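Foldase protein PrsA (Streptococcus pneumoniae, PDB 5TVL) probably assists the folding of secreted proteins after their export across the cell membrane, as a lipoprotein of the parvulin-type peptidyl-prolyl cis-trans isomerase family. Local coordinates at residues A27-L32 against A264-F269; A112-P118 against Y226-L230; I124-E130 against S206-I210. All coordinates share one frame. Numbering follows the deposited sequence.

Interaction 1: residues A27-L32 against A264-F269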
# COMPACT_ATOMS: atom_id res chain seq x y z
N ALA A 27 -15.88 -12.28 19.55
CA ALA A 27 -17.12 -12.99 19.24
C ALA A 27 -18.11 -12.14 18.43
O ALA A 27 -18.82 -12.66 17.57
CB ALA A 27 -17.78 -13.48 20.53
N GLN A 28 -18.16 -10.84 18.71
CA GLN A 28 -19.00 -9.93 17.93
C GLN A 28 -18.53 -9.83 16.47
O GLN A 28 -19.36 -9.66 15.57
CB GLN A 28 -19.04 -8.55 18.58
CG GLN A 28 -19.76 -8.55 19.93
CD GLN A 28 -19.60 -7.25 20.69
OE1 GLN A 28 -18.84 -6.36 20.29
NE2 GLN A 28 -20.32 -7.13 21.80
N GLN A 29 -17.22 -9.93 16.25
CA GLN A 29 -16.63 -9.98 14.91
C GLN A 29 -17.02 -11.27 14.16
O GLN A 29 -17.18 -11.26 12.94
CB GLN A 29 -15.10 -9.85 15.00
CG GLN A 29 -14.39 -9.52 13.68
CD GLN A 29 -14.72 -8.12 13.14
OE1 GLN A 29 -14.84 -7.16 13.90
NE2 GLN A 29 -14.84 -8.01 11.82
N VAL A 30 -17.15 -12.38 14.90
CA VAL A 30 -17.57 -13.66 14.31
C VAL A 30 -19.01 -13.61 13.77
O VAL A 30 -19.27 -14.16 12.70
CB VAL A 30 -17.39 -14.83 15.32
CG1 VAL A 30 -18.08 -16.10 14.85
CG2 VAL A 30 -15.90 -15.09 15.52
N LEU A 31 -19.93 -12.96 14.49
CA LEU A 31 -21.30 -12.79 13.99
C LEU A 31 -21.33 -11.86 12.78
O LEU A 31 -22.10 -12.09 11.84
CB LEU A 31 -22.23 -12.25 15.07
CG LEU A 31 -23.73 -12.26 14.70
CD1 LEU A 31 -24.28 -13.68 14.72
CD2 LEU A 31 -24.52 -11.37 15.66
N LEU A 32 -20.51 -10.82 12.82
CA LEU A 32 -20.37 -9.89 11.70
C LEU A 32 -19.85 -10.61 10.46
O LEU A 32 -20.35 -10.38 9.36
CB LEU A 32 -19.42 -8.75 12.07
CG LEU A 32 -19.19 -7.65 11.03
CD1 LEU A 32 -20.50 -6.91 10.75
CD2 LEU A 32 -18.11 -6.68 11.50
N ALA A 264 -26.63 -6.59 21.98
CA ALA A 264 -25.18 -6.72 22.18
C ALA A 264 -24.35 -6.50 20.91
O ALA A 264 -23.24 -5.96 20.98
CB ALA A 264 -24.85 -8.07 22.79
N PHE A 265 -24.89 -6.91 19.76
CA PHE A 265 -24.18 -6.78 18.48
C PHE A 265 -24.46 -5.49 17.69
O PHE A 265 -23.85 -5.27 16.65
CB PHE A 265 -24.48 -8.00 17.60
CG PHE A 265 -24.16 -9.31 18.26
CD1 PHE A 265 -22.86 -9.81 18.26
CD2 PHE A 265 -25.16 -10.04 18.88
CE1 PHE A 265 -22.57 -11.02 18.88
CE2 PHE A 265 -24.88 -11.25 19.50
CZ PHE A 265 -23.58 -11.74 19.50
N GLN A 266 -25.36 -4.64 18.20
CA GLN A 266 -25.82 -3.44 17.46
C GLN A 266 -24.70 -2.47 17.07
O GLN A 266 -24.73 -1.91 15.97
CB GLN A 266 -26.89 -2.69 18.28
CG GLN A 266 -27.62 -1.56 17.55
CD GLN A 266 -28.42 -2.05 16.36
OE1 GLN A 266 -29.14 -3.04 16.44
NE2 GLN A 266 -28.32 -1.33 15.24
N ASN A 267 -23.72 -2.29 17.95
CA ASN A 267 -22.61 -1.34 17.72
C ASN A 267 -21.62 -1.79 16.64
O ASN A 267 -21.12 -0.94 15.89
CB ASN A 267 -21.84 -1.06 19.02
CG ASN A 267 -22.67 -0.28 20.05
OD1 ASN A 267 -23.75 0.23 19.75
ND2 ASN A 267 -22.14 -0.19 21.27
N ILE A 268 -21.35 -3.09 16.54
CA ILE A 268 -20.41 -3.60 15.53
C ILE A 268 -20.99 -3.54 14.10
O ILE A 268 -20.23 -3.52 13.13
CB ILE A 268 -19.87 -5.02 15.87
CG1 ILE A 268 -18.47 -5.22 15.27
CG2 ILE A 268 -20.81 -6.12 15.40
CD1 ILE A 268 -17.80 -6.52 15.68
N PHE A 269 -22.32 -3.53 14.00
CA PHE A 269 -23.02 -3.33 12.72
C PHE A 269 -23.22 -1.86 12.34
O PHE A 269 -23.57 -1.58 11.20
CB PHE A 269 -24.38 -4.05 12.73
CG PHE A 269 -24.29 -5.53 12.48
CD1 PHE A 269 -24.28 -6.03 11.18
CD2 PHE A 269 -24.22 -6.43 13.54
CE1 PHE A 269 -24.20 -7.40 10.95
CE2 PHE A 269 -24.14 -7.79 13.32
CZ PHE A 269 -24.13 -8.28 12.02
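A264 opens the segment 264-269 beside the side chain of Q28. Its O lies 3.3 Å from Q28 NE2, but the angle is too poor for a hydrogen bond, and that amide is satisfied by the carbonyl of K22 instead. F265 follows, its CA 6.1 Å from that of Q28. Although its CA-to-CB bond points sideways, the ring swings back to helix 25-44, where L31 CD2 sits 3.4 Å from the ring centroid and only 14° off the normal, a close CH-pi contact. The second subunit closes in here: its F17 meets the F265 ring edge-to-face. I268 comes one turn later, and its CA-to-CB bond points toward the helix. Its extended side chain, with both chi angles t, reaches across so that CD1 lies 3.8 Å from Q28 CB, while its CG1 is 4.1 Å from L32 CD2. F269 ends the segment by offering a ring face to L32 CD1, 4.0 Å from the centroid, and its edge to L31 CD2. Leucines suit these places because a methyl of the branched end can lie over a ring face. With no hydrogen bond crossing, the segment 264-269 is held to helix 25-44 by apolar packing and CH-pi contacts.

Interaction 2: residues A112-P118 against Y226-L230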
# COMPACT_ATOMS: atom_id res chain seq x y z
N ALA A 112 -5.08 8.58 -15.71
CA ALA A 112 -4.21 7.40 -15.81
C ALA A 112 -3.41 7.39 -17.11
O ALA A 112 -2.21 7.12 -17.10
CB ALA A 112 -5.04 6.12 -15.68
N PHE A 113 -4.07 7.68 -18.22
CA PHE A 113 -3.42 7.78 -19.53
C PHE A 113 -2.31 8.83 -19.55
O PHE A 113 -1.25 8.61 -20.14
CB PHE A 113 -4.46 8.07 -20.63
CG PHE A 113 -3.90 8.20 -22.03
CD1 PHE A 113 -2.93 7.32 -22.51
CD2 PHE A 113 -4.38 9.19 -22.88
CE1 PHE A 113 -2.43 7.45 -23.80
CE2 PHE A 113 -3.89 9.32 -24.17
CZ PHE A 113 -2.91 8.45 -24.64
N ASP A 114 -2.55 9.96 -18.87
CA ASP A 114 -1.56 11.04 -18.76
C ASP A 114 -0.32 10.60 -17.96
O ASP A 114 0.81 10.80 -18.41
CB ASP A 114 -2.20 12.27 -18.09
CG ASP A 114 -1.29 13.50 -18.11
OD1 ASP A 114 -0.89 13.93 -19.21
OD2 ASP A 114 -0.99 14.03 -17.02
N GLU A 115 -0.55 9.99 -16.80
CA GLU A 115 0.53 9.59 -15.88
C GLU A 115 1.28 8.32 -16.31
O GLU A 115 2.41 8.10 -15.88
CB GLU A 115 -0.03 9.42 -14.46
CG GLU A 115 -0.57 10.71 -13.85
CD GLU A 115 -1.28 10.49 -12.52
OE1 GLU A 115 -0.87 9.60 -11.74
OE2 GLU A 115 -2.25 11.23 -12.25
N TYR A 116 0.64 7.49 -17.13
CA TYR A 116 1.22 6.23 -17.59
C TYR A 116 2.35 6.44 -18.60
O TYR A 116 2.24 7.29 -19.49
CB TYR A 116 0.14 5.34 -18.20
CG TYR A 116 0.62 4.03 -18.80
CD1 TYR A 116 0.83 2.91 -18.00
CD2 TYR A 116 0.86 3.92 -20.17
CE1 TYR A 116 1.26 1.71 -18.55
CE2 TYR A 116 1.29 2.73 -20.73
CZ TYR A 116 1.50 1.63 -19.92
OH TYR A 116 1.93 0.45 -20.48
N THR A 117 3.41 5.65 -18.46
CA THR A 117 4.55 5.63 -19.37
C THR A 117 4.65 4.21 -19.93
O THR A 117 4.64 3.25 -19.16
CB THR A 117 5.86 5.99 -18.64
OG1 THR A 117 5.66 7.15 -17.82
CG2 THR A 117 6.99 6.28 -19.62
N PRO A 118 4.75 4.06 -21.27
CA PRO A 118 4.67 2.73 -21.88
C PRO A 118 5.91 1.86 -21.66
O PRO A 118 6.89 2.32 -21.05
CB PRO A 118 4.50 3.05 -23.37
CG PRO A 118 5.25 4.32 -23.55
CD PRO A 118 5.01 5.10 -22.28
N TYR A 226 -3.63 1.50 -24.84
CA TYR A 226 -3.26 1.13 -23.46
C TYR A 226 -4.46 0.91 -22.51
O TYR A 226 -4.25 0.66 -21.33
CB TYR A 226 -2.34 2.21 -22.87
CG TYR A 226 -1.17 2.59 -23.76
CD1 TYR A 226 -0.14 1.68 -24.02
CD2 TYR A 226 -1.10 3.85 -24.36
CE1 TYR A 226 0.93 2.02 -24.84
CE2 TYR A 226 -0.04 4.20 -25.18
CZ TYR A 226 0.97 3.28 -25.42
OH TYR A 226 2.03 3.62 -26.24
N LYS A 227 -5.69 0.96 -23.04
CA LYS A 227 -6.94 0.90 -22.25
C LYS A 227 -6.94 -0.21 -21.19
O LYS A 227 -7.34 0.02 -20.05
CB LYS A 227 -8.14 0.71 -23.19
CG LYS A 227 -9.53 0.73 -22.55
CD LYS A 227 -10.18 2.11 -22.56
CE LYS A 227 -11.66 2.01 -22.22
NZ LYS A 227 -12.33 3.34 -22.09
N GLU A 228 -6.49 -1.41 -21.57
CA GLU A 228 -6.51 -2.58 -20.68
C GLU A 228 -5.52 -2.47 -19.52
O GLU A 228 -5.86 -2.81 -18.39
CB GLU A 228 -6.26 -3.87 -21.48
CG GLU A 228 -7.37 -4.21 -22.46
CD GLU A 228 -8.69 -4.54 -21.78
OE1 GLU A 228 -8.71 -5.48 -20.95
OE2 GLU A 228 -9.69 -3.86 -22.06
N LYS A 229 -4.30 -2.02 -19.81
CA LYS A 229 -3.29 -1.79 -18.77
C LYS A 229 -3.71 -0.66 -17.82
O LYS A 229 -3.44 -0.73 -16.61
CB LYS A 229 -1.92 -1.50 -19.37
CG LYS A 229 -1.27 -2.71 -20.03
CD LYS A 229 0.16 -2.40 -20.45
CE LYS A 229 0.95 -3.65 -20.81
NZ LYS A 229 0.55 -4.24 -22.12
N LEU A 230 -4.36 0.37 -18.35
CA LEU A 230 -4.90 1.46 -17.53
C LEU A 230 -6.12 1.03 -16.71
O LEU A 230 -6.31 1.50 -15.60
CB LEU A 230 -5.27 2.67 -18.40
CG LEU A 230 -4.11 3.32 -19.16
CD1 LEU A 230 -4.64 4.37 -20.13
CD2 LEU A 230 -3.09 3.92 -18.21
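Two leucine methyls and three aromatic rings fill the space between the end of helix 106-115 and the start of helix 227-239. L230, with chi1 m and chi2 t, extends its branched end into the other segment: CD1 lies 3.7 Å from F113 CB, and CD2 is 3.9 Å from A112 CB and 3.5 Å from Y116 CB. The small side chain of A112 lets the backbones come close, its CA 6.2 Å from that of L230. Y116 is the first residue to leave helical phi/psi, yet its N still bonds to A112 O at 2.9 Å. Its t rotamer directs the ring across to Y226. The two planes meet obliquely at 47°, with centroids 5.4 Å apart, and Y116 CE2 approaches a face of the Y226 ring. F113, also t, brings CE1 to the edge of that ring, 3.9 Å from Y226 CD2. Tyrosine suits both places, since each ring packs while its hydroxyl reaches a polar partner: Y226 OH bonds to S220 N, and Y116 OH weakly to D170. K229 lays its aliphatic part by Y116, CD 3.4 Å from OH. The contact thus joins the end of helix 106-115, which leads into strand 120-127, to the start of helix 227-239, which follows strand 207-216.

Interaction 3: residues I124-E130 against S206-I210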
# COMPACT_ATOMS: atom_id res chain seq x y z
N ILE A 124 19.49 -3.78 -15.79
CA ILE A 124 19.75 -3.32 -14.42
C ILE A 124 20.85 -4.15 -13.76
O ILE A 124 21.08 -5.30 -14.14
CB ILE A 124 18.47 -3.33 -13.53
CG1 ILE A 124 17.85 -4.73 -13.42
CG2 ILE A 124 17.44 -2.35 -14.08
CD1 ILE A 124 16.74 -4.81 -12.38
N ILE A 125 21.54 -3.54 -12.80
CA ILE A 125 22.57 -4.21 -11.99
C ILE A 125 22.35 -3.84 -10.52
O ILE A 125 22.71 -2.75 -10.08
CB ILE A 125 24.01 -3.81 -12.43
CG1 ILE A 125 24.19 -4.01 -13.94
CG2 ILE A 125 25.06 -4.61 -11.66
CD1 ILE A 125 25.55 -3.59 -14.47
N ARG A 126 21.75 -4.76 -9.76
CA ARG A 126 21.56 -4.58 -8.31
C ARG A 126 22.83 -4.96 -7.54
O ARG A 126 23.49 -5.94 -7.89
CB ARG A 126 20.37 -5.40 -7.81
CG ARG A 126 19.88 -5.01 -6.43
CD ARG A 126 18.62 -5.77 -6.04
NE ARG A 126 18.88 -7.19 -5.81
CZ ARG A 126 17.95 -8.09 -5.48
NH1 ARG A 126 16.68 -7.74 -5.32
NH2 ARG A 126 18.31 -9.36 -5.30
N LEU A 127 23.16 -4.19 -6.51
CA LEU A 127 24.38 -4.36 -5.73
C LEU A 127 24.12 -4.18 -4.23
O LEU A 127 23.22 -3.42 -3.84
CB LEU A 127 25.44 -3.36 -6.19
CG LEU A 127 26.09 -3.66 -7.55
CD1 LEU A 127 26.07 -2.45 -8.47
CD2 LEU A 127 27.51 -4.20 -7.37
N ASN A 128 24.90 -4.88 -3.40
CA ASN A 128 24.77 -4.81 -1.94
C ASN A 128 25.59 -3.68 -1.35
O ASN A 128 25.11 -2.96 -0.47
CB ASN A 128 25.17 -6.14 -1.30
CG ASN A 128 24.21 -7.27 -1.66
OD1 ASN A 128 23.65 -7.30 -2.75
ND2 ASN A 128 24.02 -8.20 -0.73
N ASN A 129 26.83 -3.52 -1.82
CA ASN A 129 27.75 -2.50 -1.32
C ASN A 129 27.60 -1.21 -2.14
O ASN A 129 27.37 -1.27 -3.35
CB ASN A 129 29.19 -3.02 -1.40
CG ASN A 129 30.16 -2.26 -0.50
OD1 ASN A 129 29.97 -1.08 -0.21
ND2 ASN A 129 31.21 -2.95 -0.07
N GLU A 130 27.75 -0.06 -1.48
CA GLU A 130 27.76 1.23 -2.18
C GLU A 130 29.08 1.48 -2.91
O GLU A 130 29.07 1.95 -4.05
CB GLU A 130 27.49 2.40 -1.22
CG GLU A 130 27.49 3.76 -1.93
CD GLU A 130 26.68 4.81 -1.22
OE1 GLU A 130 26.87 4.99 0.00
OE2 GLU A 130 25.86 5.48 -1.88
N SER A 206 19.65 -2.15 2.38
CA SER A 206 19.82 -1.14 1.34
C SER A 206 20.44 -1.73 0.07
O SER A 206 21.48 -2.39 0.13
CB SER A 206 20.65 0.05 1.84
OG SER A 206 21.98 -0.34 2.15
N GLN A 207 19.78 -1.49 -1.06
CA GLN A 207 20.23 -1.99 -2.37
C GLN A 207 20.63 -0.81 -3.25
O GLN A 207 20.16 0.31 -3.06
CB GLN A 207 19.12 -2.79 -3.06
CG GLN A 207 18.62 -4.03 -2.31
CD GLN A 207 19.60 -5.20 -2.34
OE1 GLN A 207 20.74 -5.10 -1.88
NE2 GLN A 207 19.14 -6.34 -2.85
N TYR A 208 21.53 -1.07 -4.19
CA TYR A 208 22.07 -0.05 -5.08
C TYR A 208 21.95 -0.54 -6.52
O TYR A 208 22.33 -1.67 -6.82
CB TYR A 208 23.52 0.27 -4.72
CG TYR A 208 23.68 0.68 -3.27
CD1 TYR A 208 23.85 -0.28 -2.27
CD2 TYR A 208 23.62 2.02 -2.89
CE1 TYR A 208 23.97 0.09 -0.94
CE2 TYR A 208 23.74 2.40 -1.56
CZ TYR A 208 23.91 1.43 -0.59
OH TYR A 208 24.03 1.79 0.73
N TYR A 209 21.41 0.31 -7.40
CA TYR A 209 21.09 -0.07 -8.78
C TYR A 209 21.83 0.81 -9.78
O TYR A 209 22.08 1.99 -9.52
CB TYR A 209 19.59 0.04 -9.02
CG TYR A 209 18.73 -0.84 -8.15
CD1 TYR A 209 18.37 -0.43 -6.86
CD2 TYR A 209 18.25 -2.06 -8.61
CE1 TYR A 209 17.57 -1.23 -6.06
CE2 TYR A 209 17.45 -2.86 -7.81
CZ TYR A 209 17.11 -2.44 -6.53
OH TYR A 209 16.32 -3.23 -5.73
N ILE A 210 22.18 0.22 -10.92
CA ILE A 210 22.69 0.95 -12.08
C ILE A 210 21.83 0.51 -13.26
O ILE A 210 21.69 -0.69 -13.50
CB ILE A 210 24.19 0.65 -12.36
CG1 ILE A 210 25.04 0.98 -11.13
CG2 ILE A 210 24.68 1.45 -13.55
CD1 ILE A 210 26.45 0.41 -11.18
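Strands 124-127 and 207-210 run antiparallel, their axes 4.5 Å apart at closest and their directions at 157°. L127 and Y208 form a well-made hydrogen-bonded pair, with L127 N to Y208 O at 2.7 Å and Y208 N to L127 O at 2.9 Å; I125 N to I210 O, 2.9 Å, and I210 N to I125 O, 3.1 Å, also bond, but as a looser pair. I125, L127, Y208 and I210 share one face of the sheet. There L127 CD1 meets I210 CD1 at 4.0 Å, branched apolar chains well suited to a buried face. Past the strand, the turn folds E130 CB over the Y208 ring, 4.0 Å from its centroid. N129, whose short amide suits an N-cap, bonds through OD1 to D131 N. On the other face R126 CD lies 3.4 Å from Y209 OH, and the guanidinium reaches Y204 of the third subunit. These are the two central strands of the four-stranded parvulin sheet, flanked by 166-169 and 196-198, with helices 130-139 and 147-154 packed over the isoleucine and leucine face.

After two short strands and helix 14-21, the chain enters helix 25-44, whose partner in interaction 1 comes only near the C terminus, so this contact closes a loop that contains both others. Helix 106-115 then supplies the first half of interaction 2, and strand 120-127, next in order, that of interaction 3. The chain returns through strand 207-216, closing interaction 3, and then helix 227-239, closing interaction 2. The three therefore nest without crossing. Interaction 3 joins the central strands of the isomerase domain; interaction 2, its centre about 29 Å from that of interaction 3, pairs the helices preceding and following those strands; interaction 1, on the opposite side of the chain's centre from both, unites the two terminal regions.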